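Local coordinates for putative NADH-flavin reductase (Streptococcus pneumoniae TIGR4, PDB 4R01), which probably acts as an NADH-dependent flavin reductase, binding a nicotinamide dinucleotide in a Rossmann-type alpha/beta fold, at residues Ser80-Leu83 / Phe84-Leu88; Lys129-Ala132 / Asp133-Asp136; Tyr184-Tyr187 / Ala188-Leu191. All blocks are in the same frame, centred on the assembly; numbering follows the deposited sequence.

Contact 1 of 3, residues Ser80-Leu83 / Phe84-Leu88; sequences SIEL and FNQLL
Leu83 and Leu87, one helical turn apart, meet obliquely through their branch ends, Leu83 CD1 lying 4.1 Å from Leu87 CD1. The two chains leave the backbone differently: Leu83 has CG anti to its own N (chi1 166°), whereas CG of Leu87 sits beside the N and anti to the carbonyl carbon (chi1 -61°). Leu87 thereby reaches back along the helix, and its CG comes up to the oxygen end of the Leu83 carbonyl, 3.3 Å from Leu83 O. The backbone bond between the same two residues, from Leu87 N to Leu83 O, is weak. Phe84 likewise turns back on the preceding turn: its CD2 approaches Ser80 O to 3.1 Å, the carbonyl meeting the ring obliquely while accepting a firm 2.8 Å bond from Phe84 N to Ser80 O. On the more polar flank a water ties three groups together. It donates to Glu82 O and to Glu82 OE2, the latter at 2.9 Å, and accepts a longer bond from Asn85 ND2. Glu82 O is thus gripped twice, since Gln86 N also donates to it at 3.2 Å, and the Glu82 carboxylate has a second partner in a salt bridge with Lys141. Helix 76-88 is the crossover of a beta-alpha-beta unit between strands 61-64 and 94-98. Phe84 packs on Val62 and meets the ring of Phe95 on those strands, Leu87 rests on helix 53-56, and Ile81 faces helix 125-138.

Contact 2 of 3, residues Lys129-Ala132 / Asp133-Asp136; sequences KAQA and DELD
Lys129 O takes the shortest hydrogen bond between these two turns, 2.8 Å from Asp133 N and nearly straight at 169°. The Asp133 carboxylate turns back toward the same oxygen: with CG beside the backbone N (chi1 -67°), OD1 lies 3.0 Å from Lys129 O. Both atoms are acceptors, so that approach is no bond and is probably mildly unfavourable. The positive end of Lys129 may offset it, although the lysine chain, bent at its second and third torsions, passes Asp133 at a slant and leaves NZ 5.4 Å from OD1, too far for a salt bridge. Asp136 repeats the pattern one turn on, its carboxylate bent back toward Ala132 O while Asp136 N donates to that oxygen at 2.9 Å; OD1 of Asp136 finds its countercharge in Arg113. These turns belong to helix 125-138, which packs against strand 145-150 of the Rossmann-type sheet through Leu135, on Trp146 and Phe148, and against helix 76-88 through Ala130 and Glu134. A second polar pair lies on another flank. Gln131 and Glu134 run side by side, pointing the same way, with amide and carboxylate planes 35° apart and Gln131 CG 4.0 Å from Glu134 OE1. Water joins their ends, accepting from Gln131 NE2 and lying within hydrogen-bonding distance of Glu134 OE1 (2.8 Å). The bond from Leu135 N to Gln131 O is longer, 3.2 Å, its donor standing above the carbonyl plane.

Contact 3 of 3, residues Tyr184-Tyr187 / Ala188-Leu191; sequences YADY and AIGL
Apolar contact is carried chiefly by Tyr187 and Leu191, which lie at an angle to each other one turn apart. Tyr187 has CG anti to its backbone N (chi1 175°), which stands the ring beside Leu191, and the leucine brings its CD1 up to the phenol at an oblique approach: CD1 is 3.7 Å from Tyr187 CE2 and 3.8 Å from Tyr187 OH. A single methyl therefore covers both ring carbon and hydroxyl. The ring is also met edge-to-face by Phe155, and Tyr187 and Leu191 together pack this helix on strand 94-98 of the Rossmann-type sheet, at Leu96 and Val98. A second, mixed pair lies on another flank of the helix: Asp186 and Ile189 point the same way, with the Ile189 CD1 methyl 4.0 Å from Asp186 OD1. Ile189 CG1 also sits over the preceding turn, 3.3 Å from Ala185 O.

Backbone hydrogen bonds make up the second kind. Four successive i to i+4 bonds form the opening turns of helix 184-196, from Ala188 N to Tyr184 O at 2.9 Å through to Leu191 N to Tyr187 O, also 2.9 Å. The N-H...O angles lie within 154-159°, so this is regular helix.

The side-chain polar bonds lead outward, to residues beyond these two turns. Tyr187 OH bonds Val149 O, the two Asp186 oxygens are taken by Gly163 N and Thr162 OG1, and Tyr184 OH reaches Asp72 of the second subunit. Ser183 OG bonds Asp186 N, as expected of an N-cap residue at the start of this helix.

Both tyrosine hydroxyls and the Asp186 carboxylate, though buried, thus have polar partners. The carboxylate near the helix N terminus is probably also stabilised by the helix dipole, and the Tyr187 phenol is held in place at its oxygen as well as along its ring.

Overall arrangement
From the N terminus, contact 1 comes first, in the helix between strands 61-64 and 94-98; contact 2 follows in helix 125-138, before strand 145-150, and contact 3 opens helix 184-196 just after strand 181-183. Each is confined to consecutive turns of one helix, so none closes a long loop; they run in series, without nesting or crossing. Contacts 1 and 2 touch, Ile81 CG1 packing 3.5 Å from Glu134 CG, which joins their two helices side by side. Contact 3 lies across the chain's centre from both, its nearest atoms about 8 Å from contact 2, and its helix packs on strand 94-98 and reaches the second subunit.

Contact 1 of 3, residues Ser80-Leu83 / Phe84-Leu88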
ATOM      1  N   SER A  80      28.804  17.167   8.680  1.00 37.92           N
ATOM      2  CA  SER A  80      29.731  16.572   7.722  1.00 41.59           C
ATOM      3  C   SER A  80      29.646  17.293   6.381  1.00 39.72           C
ATOM      4  O   SER A  80      30.667  17.559   5.747  1.00 40.24           O
ATOM      5  CB  SER A  80      29.450  15.077   7.543  1.00 42.35           C
ATOM      6  OG  SER A  80      28.192  14.859   6.927  1.00 45.64           O
ATOM      7  N   ILE A  81      28.426  17.616   5.964  1.00 38.59           N
ATOM      8  CA  ILE A  81      28.206  18.372   4.735  1.00 39.69           C
ATOM      9  C   ILE A  81      28.887  19.733   4.798  1.00 43.37           C
ATOM     10  O   ILE A  81      29.598  20.124   3.873  1.00 40.97           O
ATOM     11  CB  ILE A  81      26.709  18.580   4.460  1.00 42.26           C
ATOM     12  CG1 ILE A  81      26.012  17.234   4.275  1.00 40.10           C
ATOM     13  CG2 ILE A  81      26.512  19.461   3.238  1.00 43.35           C
ATOM     14  CD1 ILE A  81      26.574  16.403   3.143  1.00 40.54           C
ATOM     15  N   GLU A  82      28.661  20.445   5.898  1.00 48.43           N
ATOM     16  CA  GLU A  82      29.261  21.756   6.107  1.00 54.88           C
ATOM     17  C   GLU A  82      30.781  21.662   6.050  1.00 55.58           C
ATOM     18  O   GLU A  82      31.447  22.531   5.489  1.00 58.91           O
ATOM     19  CB  GLU A  82      28.817  22.341   7.448  1.00 63.23           C
ATOM     20  CG  GLU A  82      28.717  23.856   7.462  1.00 73.60           C
ATOM     21  CD  GLU A  82      27.482  24.363   6.739  1.00 77.19           C
ATOM     22  OE1 GLU A  82      26.361  24.033   7.178  1.00 75.26           O
ATOM     23  OE2 GLU A  82      27.634  25.088   5.734  1.00 81.87           O
ATOM     24  N   LEU A  83      31.318  20.591   6.627  1.00 52.78           N
ATOM     25  CA  LEU A  83      32.756  20.350   6.625  1.00 54.27           C
ATOM     26  C   LEU A  83      33.286  20.065   5.225  1.00 54.76           C
ATOM     27  O   LEU A  83      34.269  20.667   4.787  1.00 47.20           O
ATOM     28  CB  LEU A  83      33.104  19.183   7.548  1.00 50.88           C
ATOM     29  CG  LEU A  83      34.518  18.629   7.363  1.00 51.79           C
ATOM     30  CD1 LEU A  83      35.565  19.580   7.934  1.00 53.77           C
ATOM     31  CD2 LEU A  83      34.639  17.253   7.984  1.00 52.31           C
ATOM     32  N   PHE A  84      32.636  19.135   4.530  1.00 48.70           N
ATOM     33  CA  PHE A  84      33.076  18.740   3.199  1.00 46.74           C
ATOM     34  C   PHE A  84      32.996  19.896   2.215  1.00 50.11           C
ATOM     35  O   PHE A  84      33.862  20.042   1.350  1.00 52.32           O
ATOM     36  CB  PHE A  84      32.256  17.558   2.693  1.00 42.51           C
ATOM     37  CG  PHE A  84      32.756  16.231   3.174  1.00 45.72           C
ATOM     38  CD1 PHE A  84      34.011  15.780   2.804  1.00 48.42           C
ATOM     39  CD2 PHE A  84      31.973  15.431   3.990  1.00 45.89           C
ATOM     40  CE1 PHE A  84      34.482  14.562   3.242  1.00 48.13           C
ATOM     41  CE2 PHE A  84      32.436  14.208   4.431  1.00 46.07           C
ATOM     42  CZ  PHE A  84      33.692  13.774   4.053  1.00 48.20           C
ATOM     43  N   ASN A  85      31.961  20.718   2.353  1.00 47.65           N
ATOM     44  CA  ASN A  85      31.830  21.909   1.528  1.00 50.61           C
ATOM     45  C   ASN A  85      33.023  22.840   1.720  1.00 53.78           C
ATOM     46  O   ASN A  85      33.588  23.345   0.754  1.00 54.15           O
ATOM     47  CB  ASN A  85      30.527  22.643   1.849  1.00 54.33           C
ATOM     48  CG  ASN A  85      30.335  23.884   1.000  1.00 59.13           C
ATOM     49  OD1 ASN A  85      30.102  23.794  -0.205  1.00 61.33           O
ATOM     50  ND2 ASN A  85      30.418  25.051   1.629  1.00 51.38           N
ATOM     51  N   GLN A  86      33.400  23.045   2.965  1.00 58.52           N
ATOM     52  CA  GLN A  86      34.545  23.857   3.313  1.00 67.44           C
ATOM     53  C   GLN A  86      35.809  23.340   2.686  1.00 63.11           C
ATOM     54  O   GLN A  86      36.664  24.103   2.364  1.00 62.77           O
ATOM     55  CB  GLN A  86      34.758  23.885   4.816  1.00 79.75           C
ATOM     56  CG  GLN A  86      33.948  24.921   5.556  1.00 90.45           C
ATOM     57  CD  GLN A  86      33.639  24.520   6.989  1.00 95.64           C
ATOM     58  OE1 GLN A  86      34.190  23.561   7.513  1.00 96.49           O
ATOM     59  NE2 GLN A  86      32.755  25.261   7.626  1.00 97.69           N
ATOM     60  N   LEU A  87      35.901  22.035   2.501  1.00 59.96           N
ATOM     61  CA  LEU A  87      37.108  21.385   2.004  1.00 58.61           C
ATOM     62  C   LEU A  87      37.140  21.271   0.484  1.00 58.62           C
ATOM     63  O   LEU A  87      38.210  21.323  -0.124  1.00 60.50           O
ATOM     64  CB  LEU A  87      37.249  19.991   2.619  1.00 53.86           C
ATOM     65  CG  LEU A  87      37.376  19.916   4.141  1.00 53.35           C
ATOM     66  CD1 LEU A  87      37.571  18.478   4.588  1.00 48.28           C
ATOM     67  CD2 LEU A  87      38.521  20.789   4.623  1.00 53.40           C
ATOM     68  N   LEU A  88      35.971  21.117  -0.130  1.00 56.31           N
ATOM     69  CA  LEU A  88      35.909  20.772  -1.547  1.00 57.71           C
ATOM     70  C   LEU A  88      35.375  21.877  -2.460  1.00 64.31           C
ATOM     71  O   LEU A  88      35.650  21.863  -3.660  1.00 69.90           O
ATOM     72  CB  LEU A  88      35.061  19.512  -1.735  1.00 52.55           C
ATOM     73  CG  LEU A  88      35.593  18.244  -1.065  1.00 49.22           C
ATOM     74  CD1 LEU A  88      34.732  17.045  -1.433  1.00 45.26           C
ATOM     75  CD2 LEU A  88      37.052  18.001  -1.435  1.00 50.09           C
TER
HETATM   76  O   HOH W   1      30.379  25.022   4.917  1.00 47.19           O

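Contact 2 of 3, residues Lys129-Ala132 / Asp133-Asp136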
ATOM      1  N   LYS A 129      15.204  12.084   8.878  1.00 34.41           N
ATOM      2  CA  LYS A 129      15.204  13.531   9.021  1.00 40.81           C
ATOM      3  C   LYS A 129      16.617  14.085   8.885  1.00 39.81           C
ATOM      4  O   LYS A 129      16.833  15.104   8.231  1.00 38.85           O
ATOM      5  CB  LYS A 129      14.607  13.942  10.366  1.00 48.56           C
ATOM      6  CG  LYS A 129      14.113  15.369  10.393  1.00 58.84           C
ATOM      7  CD  LYS A 129      12.674  15.428   9.921  1.00 64.52           C
ATOM      8  CE  LYS A 129      12.475  16.535   8.906  1.00 66.82           C
ATOM      9  NZ  LYS A 129      11.062  16.596   8.433  1.00 65.18           N
ATOM     10  N   ALA A 130      17.577  13.409   9.512  1.00 38.57           N
ATOM     11  CA  ALA A 130      18.969  13.831   9.443  1.00 39.47           C
ATOM     12  C   ALA A 130      19.473  13.756   8.008  1.00 36.54           C
ATOM     13  O   ALA A 130      20.218  14.625   7.557  1.00 39.77           O
ATOM     14  CB  ALA A 130      19.836  12.979  10.359  1.00 42.29           C
ATOM     15  N   GLN A 131      19.053  12.722   7.288  1.00 32.83           N
ATOM     16  CA  GLN A 131      19.463  12.547   5.899  1.00 33.41           C
ATOM     17  C   GLN A 131      18.742  13.517   4.977  1.00 36.69           C
ATOM     18  O   GLN A 131      19.253  13.864   3.915  1.00 39.92           O
ATOM     19  CB  GLN A 131      19.218  11.110   5.444  1.00 29.60           C
ATOM     20  CG  GLN A 131      20.174  10.110   6.065  1.00 29.90           C
ATOM     21  CD  GLN A 131      19.854   8.687   5.676  1.00 31.01           C
ATOM     22  OE1 GLN A 131      18.704   8.252   5.758  1.00 34.19           O
ATOM     23  NE2 GLN A 131      20.869   7.955   5.233  1.00 28.98           N
ATOM     24  N   ALA A 132      17.554  13.950   5.389  1.00 35.99           N
ATOM     25  CA  ALA A 132      16.794  14.942   4.636  1.00 33.77           C
ATOM     26  C   ALA A 132      17.369  16.339   4.851  1.00 39.36           C
ATOM     27  O   ALA A 132      17.504  17.116   3.903  1.00 30.08           O
ATOM     28  CB  ALA A 132      15.323  14.902   5.030  1.00 30.20           C
ATOM     29  N   ASP A 133      17.700  16.652   6.104  1.00 41.37           N
ATOM     30  CA  ASP A 133      18.378  17.902   6.439  1.00 44.82           C
ATOM     31  C   ASP A 133      19.711  17.974   5.714  1.00 43.24           C
ATOM     32  O   ASP A 133      20.136  19.037   5.265  1.00 47.05           O
ATOM     33  CB  ASP A 133      18.600  18.018   7.950  1.00 49.82           C
ATOM     34  CG  ASP A 133      17.304  18.169   8.724  1.00 58.46           C
ATOM     35  OD1 ASP A 133      16.220  18.072   8.109  1.00 60.44           O
ATOM     36  OD2 ASP A 133      17.370  18.379   9.954  1.00 62.56           O
ATOM     37  N   GLU A 134      20.357  16.820   5.612  1.00 43.32           N
ATOM     38  CA  GLU A 134      21.628  16.678   4.917  1.00 45.29           C
ATOM     39  C   GLU A 134      21.502  17.102   3.458  1.00 43.63           C
ATOM     40  O   GLU A 134      22.311  17.882   2.955  1.00 43.88           O
ATOM     41  CB  GLU A 134      22.108  15.227   5.019  1.00 46.73           C
ATOM     42  CG  GLU A 134      23.419  14.925   4.333  1.00 49.34           C
ATOM     43  CD  GLU A 134      23.932  13.535   4.666  1.00 52.19           C
ATOM     44  OE1 GLU A 134      23.122  12.690   5.102  1.00 51.08           O
ATOM     45  OE2 GLU A 134      25.146  13.290   4.499  1.00 55.59           O
ATOM     46  N   LEU A 135      20.473  16.591   2.789  1.00 38.34           N
ATOM     47  CA  LEU A 135      20.230  16.911   1.387  1.00 35.03           C
ATOM     48  C   LEU A 135      19.823  18.374   1.204  1.00 38.42           C
ATOM     49  O   LEU A 135      20.254  19.030   0.254  1.00 41.09           O
ATOM     50  CB  LEU A 135      19.155  15.986   0.813  1.00 33.48           C
ATOM     51  CG  LEU A 135      18.608  16.320  -0.578  1.00 37.42           C
ATOM     52  CD1 LEU A 135      19.713  16.288  -1.620  1.00 34.44           C
ATOM     53  CD2 LEU A 135      17.476  15.368  -0.955  1.00 39.33           C
ATOM     54  N   ASP A 136      19.000  18.884   2.118  1.00 36.42           N
ATOM     55  CA  ASP A 136      18.540  20.269   2.039  1.00 40.37           C
ATOM     56  C   ASP A 136      19.706  21.250   2.145  1.00 43.11           C
ATOM     57  O   ASP A 136      19.705  22.302   1.506  1.00 46.88           O
ATOM     58  CB  ASP A 136      17.506  20.565   3.130  1.00 40.25           C
ATOM     59  CG  ASP A 136      16.192  19.831   2.908  1.00 40.58           C
ATOM     60  OD1 ASP A 136      15.938  19.391   1.766  1.00 35.78           O
ATOM     61  OD2 ASP A 136      15.408  19.705   3.874  1.00 41.49           O
TER
HETATM   62  O   HOH W   2      23.102  10.041   4.287  1.00 46.26           O

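Contact 3 of 3, residues Tyr184-Tyr187 / Ala188-Leu191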
ATOM      1  N   TYR A 184      23.079  -3.683  -1.199  1.00 34.40           N
ATOM      2  CA  TYR A 184      24.241  -2.808  -1.091  1.00 31.53           C
ATOM      3  C   TYR A 184      25.149  -2.999  -2.299  1.00 30.60           C
ATOM      4  O   TYR A 184      25.703  -2.036  -2.825  1.00 32.29           O
ATOM      5  CB  TYR A 184      25.010  -3.069   0.206  1.00 30.48           C
ATOM      6  CG  TYR A 184      24.463  -2.332   1.412  1.00 32.28           C
ATOM      7  CD1 TYR A 184      23.120  -1.978   1.489  1.00 28.74           C
ATOM      8  CD2 TYR A 184      25.295  -1.977   2.471  1.00 30.91           C
ATOM      9  CE1 TYR A 184      22.617  -1.304   2.588  1.00 26.86           C
ATOM     10  CE2 TYR A 184      24.803  -1.299   3.574  1.00 29.06           C
ATOM     11  CZ  TYR A 184      23.461  -0.965   3.627  1.00 30.25           C
ATOM     12  OH  TYR A 184      22.963  -0.290   4.720  1.00 32.04           O
ATOM     13  N   ALA A 185      25.274  -4.243  -2.749  1.00 32.17           N
ATOM     14  CA  ALA A 185      26.105  -4.567  -3.906  1.00 36.32           C
ATOM     15  C   ALA A 185      25.611  -3.877  -5.180  1.00 35.81           C
ATOM     16  O   ALA A 185      26.383  -3.209  -5.868  1.00 36.48           O
ATOM     17  CB  ALA A 185      26.161  -6.074  -4.107  1.00 37.12           C
ATOM     18  N   ASP A 186      24.327  -4.035  -5.491  1.00 34.66           N
ATOM     19  CA  ASP A 186      23.751  -3.403  -6.677  1.00 35.51           C
ATOM     20  C   ASP A 186      23.807  -1.877  -6.588  1.00 35.55           C
ATOM     21  O   ASP A 186      24.006  -1.196  -7.596  1.00 35.07           O
ATOM     22  CB  ASP A 186      22.307  -3.866  -6.885  1.00 34.27           C
ATOM     23  CG  ASP A 186      22.221  -5.264  -7.473  1.00 37.92           C
ATOM     24  OD1 ASP A 186      23.115  -5.632  -8.266  1.00 37.34           O
ATOM     25  OD2 ASP A 186      21.263  -5.995  -7.146  1.00 42.13           O
ATOM     26  N   TYR A 187      23.641  -1.349  -5.378  1.00 33.44           N
ATOM     27  CA  TYR A 187      23.717   0.088  -5.137  1.00 31.34           C
ATOM     28  C   TYR A 187      25.118   0.616  -5.436  1.00 35.50           C
ATOM     29  O   TYR A 187      25.273   1.670  -6.055  1.00 36.36           O
ATOM     30  CB  TYR A 187      23.323   0.405  -3.693  1.00 28.71           C
ATOM     31  CG  TYR A 187      23.467   1.857  -3.293  1.00 27.05           C
ATOM     32  CD1 TYR A 187      22.429   2.758  -3.489  1.00 26.97           C
ATOM     33  CD2 TYR A 187      24.633   2.322  -2.696  1.00 30.84           C
ATOM     34  CE1 TYR A 187      22.554   4.086  -3.116  1.00 28.65           C
ATOM     35  CE2 TYR A 187      24.769   3.642  -2.322  1.00 32.13           C
ATOM     36  CZ  TYR A 187      23.728   4.520  -2.533  1.00 32.80           C
ATOM     37  OH  TYR A 187      23.866   5.838  -2.157  1.00 35.84           O
ATOM     38  N   ALA A 188      26.133  -0.123  -4.995  1.00 36.39           N
ATOM     39  CA  ALA A 188      27.519   0.250  -5.255  1.00 37.71           C
ATOM     40  C   ALA A 188      27.783   0.301  -6.755  1.00 39.71           C
ATOM     41  O   ALA A 188      28.445   1.212  -7.246  1.00 41.31           O
ATOM     42  CB  ALA A 188      28.478  -0.724  -4.577  1.00 36.75           C
ATOM     43  N   ILE A 189      27.251  -0.681  -7.476  1.00 39.13           N
ATOM     44  CA  ILE A 189      27.390  -0.729  -8.926  1.00 40.67           C
ATOM     45  C   ILE A 189      26.834   0.540  -9.566  1.00 39.07           C
ATOM     46  O   ILE A 189      27.487   1.160 -10.404  1.00 39.75           O
ATOM     47  CB  ILE A 189      26.681  -1.961  -9.522  1.00 42.86           C
ATOM     48  CG1 ILE A 189      27.346  -3.246  -9.026  1.00 45.58           C
ATOM     49  CG2 ILE A 189      26.697  -1.906 -11.041  1.00 43.27           C
ATOM     50  CD1 ILE A 189      26.748  -4.509  -9.607  1.00 46.66           C
ATOM     51  N   GLY A 190      25.632   0.930  -9.153  1.00 36.44           N
ATOM     52  CA  GLY A 190      24.997   2.121  -9.687  1.00 36.50           C
ATOM     53  C   GLY A 190      25.752   3.389  -9.341  1.00 36.62           C
ATOM     54  O   GLY A 190      25.885   4.291 -10.169  1.00 36.92           O
ATOM     55  N   LEU A 191      26.260   3.455  -8.115  1.00 36.60           N
ATOM     56  CA  LEU A 191      26.981   4.634  -7.650  1.00 37.24           C
ATOM     57  C   LEU A 191      28.307   4.821  -8.398  1.00 40.12           C
ATOM     58  O   LEU A 191      28.666   5.939  -8.766  1.00 42.99           O
ATOM     59  CB  LEU A 191      27.219   4.542  -6.141  1.00 36.53           C
ATOM     60  CG  LEU A 191      27.763   5.782  -5.427  1.00 36.42           C
ATOM     61  CD1 LEU A 191      27.174   5.884  -4.030  1.00 37.39           C
ATOM     62  CD2 LEU A 191      29.281   5.751  -5.359  1.00 34.51           C
TER